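Local coordinates for putative uncharacterized protein (Bacteroides eggerthii DSM 20697, PDB 5BYP) that is of unknown function but has a lipocalin-like domain of the calycin clan, whose barrels often bind small hydrophobic ligands, at residues I66-D71 / F93-T98. Numbering follows the deposited sequence.
Sequences ITLWPD and FGWGDT
Leu68 reaches both aromatic rings of the 93-98 loop. Its CD1 lies over one face of Phe93, a CH-pi contact 3.9 Å from the ring centroid and 29° off the normal. Leu68 CG and CD2 both lie 3.9 Å from Trp95 CZ3, CG meeting the indole obliquely, and CD2 also borders Phe93 CZ. Ile66, two residues back on the strand, comes at the rim of that indole near its plane: CG2 is 3.7 Å from Trp95 CH2. With CG1 beside the backbone N (chi1 -45°), CG2 is anti to that N, the arrangement that sets it against the indole rim. The two rings also touch within their own loop, Phe93 CD1 standing 3.3 Å above the Trp95 plane toward its rim. Gly94, with positive phi just after helix 87-92, makes the turn between them. Further out, Phe53 meets Phe93 edge-to-face, Phe39 packs on Ile66 and Leu68, and Phe103 touches both Ile66 and Trp95. Ile66 bonds through its backbone to Arg101 of strand 100-108 and Leu68 to Gly99 just before it. The loop thus closes the helical insertion between adjacent antiparallel barrel strands 63-68 and 100-108. With no hydrogen bond between the segments, their fit depends on apolar shape, not directional bonds.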
ATOM      1  N   ILE A  66       7.210   2.956  -0.109  1.00 80.92           N
ATOM      2  CA  ILE A  66       6.408   2.723   1.083  1.00 77.09           C
ATOM      3  C   ILE A  66       7.072   1.651   1.955  1.00 77.56           C
ATOM      4  O   ILE A  66       7.333   0.531   1.495  1.00 77.58           O
ATOM      5  CB  ILE A  66       4.939   2.364   0.764  1.00 78.77           C
ATOM      6  CG1 ILE A  66       4.325   3.293  -0.343  1.00 80.04           C
ATOM      7  CG2 ILE A  66       4.127   2.396   2.056  1.00 78.31           C
ATOM      8  CD1 ILE A  66       2.892   2.961  -0.752  1.00 87.50           C
ATOM      9  N   THR A  67       7.352   2.012   3.214  1.00 71.34           N
ATOM     10  CA  THR A  67       7.953   1.128   4.218  1.00 68.63           C
ATOM     11  C   THR A  67       6.984   0.983   5.376  1.00 71.89           C
ATOM     12  O   THR A  67       6.472   1.989   5.869  1.00 72.14           O
ATOM     13  CB  THR A  67       9.314   1.665   4.674  1.00 76.13           C
ATOM     14  OG1 THR A  67      10.106   2.000   3.532  1.00 88.37           O
ATOM     15  CG2 THR A  67      10.065   0.693   5.559  1.00 66.47           C
ATOM     16  N   LEU A  68       6.695  -0.262   5.788  1.00 68.80           N
ATOM     17  CA  LEU A  68       5.785  -0.518   6.906  1.00 67.76           C
ATOM     18  C   LEU A  68       6.517  -0.528   8.243  1.00 77.00           C
ATOM     19  O   LEU A  68       7.597  -1.120   8.361  1.00 77.45           O
ATOM     20  CB  LEU A  68       5.042  -1.838   6.743  1.00 64.85           C
ATOM     21  CG  LEU A  68       4.058  -1.952   5.612  1.00 67.48           C
ATOM     22  CD1 LEU A  68       3.166  -3.121   5.834  1.00 65.59           C
ATOM     23  CD2 LEU A  68       3.215  -0.686   5.469  1.00 70.26           C
ATOM     24  N   TRP A  69       5.858   0.023   9.277  1.00 74.53           N
ATOM     25  CA  TRP A  69       6.382   0.070  10.622  1.00 74.94           C
ATOM     26  C   TRP A  69       5.817  -1.071  11.491  1.00 74.80           C
ATOM     27  O   TRP A  69       4.614  -1.328  11.461  1.00 71.48           O
ATOM     28  CB  TRP A  69       6.076   1.419  11.254  1.00 76.44           C
ATOM     29  CG  TRP A  69       6.972   1.697  12.410  1.00 78.86           C
ATOM     30  CD1 TRP A  69       6.694   1.464  13.722  1.00 82.77           C
ATOM     31  CD2 TRP A  69       8.380   2.013  12.347  1.00 79.04           C
ATOM     32  NE1 TRP A  69       7.798   1.742  14.495  1.00 83.96           N
ATOM     33  CE2 TRP A  69       8.853   2.055  13.674  1.00 84.79           C
ATOM     34  CE3 TRP A  69       9.280   2.289  11.290  1.00 79.92           C
ATOM     35  CZ2 TRP A  69      10.168   2.392  13.984  1.00 85.41           C
ATOM     36  CZ3 TRP A  69      10.579   2.630  11.599  1.00 83.39           C
ATOM     37  CH2 TRP A  69      11.008   2.706  12.933  1.00 85.45           C
ATOM     38  N   PRO A  70       6.655  -1.813  12.256  1.00 72.18           N
ATOM     39  CA  PRO A  70       8.107  -1.660  12.459  1.00 70.86           C
ATOM     40  C   PRO A  70       8.913  -2.173  11.285  1.00 70.66           C
ATOM     41  O   PRO A  70       8.551  -3.175  10.669  1.00 69.76           O
ATOM     42  CB  PRO A  70       8.362  -2.508  13.709  1.00 72.36           C
ATOM     43  CG  PRO A  70       7.329  -3.583  13.643  1.00 75.54           C
ATOM     44  CD  PRO A  70       6.118  -2.925  13.072  1.00 71.86           C
ATOM     45  N   ASP A  71      10.022  -1.501  11.003  1.00 66.53           N
ATOM     46  CA  ASP A  71      10.913  -1.882   9.930  1.00 65.99           C
ATOM     47  C   ASP A  71      11.830  -3.027  10.410  1.00 69.54           C
ATOM     48  O   ASP A  71      11.642  -3.518  11.511  1.00 67.57           O
ATOM     49  CB  ASP A  71      11.695  -0.662   9.440  1.00 68.16           C
ATOM     50  CG  ASP A  71      12.595   0.045  10.456  1.00 73.91           C
ATOM     51  OD1 ASP A  71      12.640  -0.402  11.653  1.00 68.69           O
ATOM     52  OD2 ASP A  71      13.262   1.042  10.062  1.00 81.46           O
ATOM     53  N   PHE A  93      -0.668  -6.883   1.511  1.00 74.47           N
ATOM     54  CA  PHE A  93       0.443  -6.305   0.790  1.00 74.57           C
ATOM     55  C   PHE A  93       1.125  -7.312  -0.109  1.00 81.46           C
ATOM     56  O   PHE A  93       1.160  -7.099  -1.320  1.00 84.22           O
ATOM     57  CB  PHE A  93       1.448  -5.680   1.751  1.00 74.61           C
ATOM     58  CG  PHE A  93       0.867  -4.543   2.538  1.00 73.55           C
ATOM     59  CD1 PHE A  93       0.608  -3.317   1.932  1.00 74.96           C
ATOM     60  CD2 PHE A  93       0.516  -4.709   3.873  1.00 73.42           C
ATOM     61  CE1 PHE A  93       0.095  -2.245   2.671  1.00 74.93           C
ATOM     62  CE2 PHE A  93      -0.007  -3.645   4.606  1.00 75.83           C
ATOM     63  CZ  PHE A  93      -0.182  -2.406   4.009  1.00 73.23           C
ATOM     64  N   GLY A  94       1.688  -8.370   0.484  1.00 77.29           N
ATOM     65  CA  GLY A  94       2.442  -9.385  -0.240  1.00 76.98           C
ATOM     66  C   GLY A  94       3.795  -8.857  -0.667  1.00 79.43           C
ATOM     67  O   GLY A  94       4.400  -9.376  -1.600  1.00 80.04           O
ATOM     68  N   TRP A  95       4.286  -7.831   0.030  1.00 75.33           N
ATOM     69  CA  TRP A  95       5.549  -7.149  -0.278  1.00 76.35           C
ATOM     70  C   TRP A  95       6.790  -7.934   0.170  1.00 82.01           C
ATOM     71  O   TRP A  95       7.918  -7.435   0.014  1.00 84.58           O
ATOM     72  CB  TRP A  95       5.582  -5.758   0.372  1.00 73.83           C
ATOM     73  CG  TRP A  95       4.506  -4.822  -0.091  1.00 74.98           C
ATOM     74  CD1 TRP A  95       3.645  -5.003  -1.136  1.00 78.86           C
ATOM     75  CD2 TRP A  95       4.263  -3.503   0.406  1.00 74.32           C
ATOM     76  NE1 TRP A  95       2.838  -3.898  -1.278  1.00 78.37           N
ATOM     77  CE2 TRP A  95       3.188  -2.967  -0.337  1.00 78.43           C
ATOM     78  CE3 TRP A  95       4.800  -2.747   1.468  1.00 74.63           C
ATOM     79  CZ2 TRP A  95       2.645  -1.718  -0.062  1.00 77.63           C
ATOM     80  CZ3 TRP A  95       4.246  -1.515   1.751  1.00 76.29           C
ATOM     81  CH2 TRP A  95       3.191  -1.005   0.986  1.00 77.56           C
ATOM     82  N   GLY A  96       6.582  -9.123   0.733  1.00 76.47           N
ATOM     83  CA  GLY A  96       7.670  -9.989   1.164  1.00 76.66           C
ATOM     84  C   GLY A  96       8.233  -9.628   2.514  1.00 80.39           C
ATOM     85  O   GLY A  96       7.749  -8.700   3.170  1.00 78.92           O
ATOM     86  N   ASP A  97       9.309 -10.322   2.910  1.00 77.53           N
ATOM     87  CA  ASP A  97       9.966 -10.196   4.221  1.00 75.95           C
ATOM     88  C   ASP A  97      10.412  -8.763   4.550  1.00 81.74           C
ATOM     89  O   ASP A  97      10.468  -8.394   5.730  1.00 81.05           O
ATOM     90  CB  ASP A  97      11.182 -11.129   4.271  1.00 78.16           C
ATOM     91  CG  ASP A  97      11.907 -11.159   5.589  1.00 89.35           C
ATOM     92  OD1 ASP A  97      11.382 -11.801   6.554  1.00 91.19           O
ATOM     93  OD2 ASP A  97      12.990 -10.557   5.673  1.00 95.58           O
ATOM     94  N   THR A  98      10.744  -7.970   3.529  1.00 80.22           N
ATOM     95  CA  THR A  98      11.296  -6.635   3.753  1.00 80.76           C
ATOM     96  C   THR A  98      10.224  -5.639   4.317  1.00 81.67           C
ATOM     97  O   THR A  98      10.591  -4.724   5.064  1.00 79.39           O
ATOM     98  CB  THR A  98      11.966  -6.112   2.472  1.00 95.65           C
ATOM     99  OG1 THR A  98      12.820  -5.024   2.804  1.00101.31           O
ATOM    100  CG2 THR A  98      10.967  -5.683   1.394  1.00 98.53           C
TER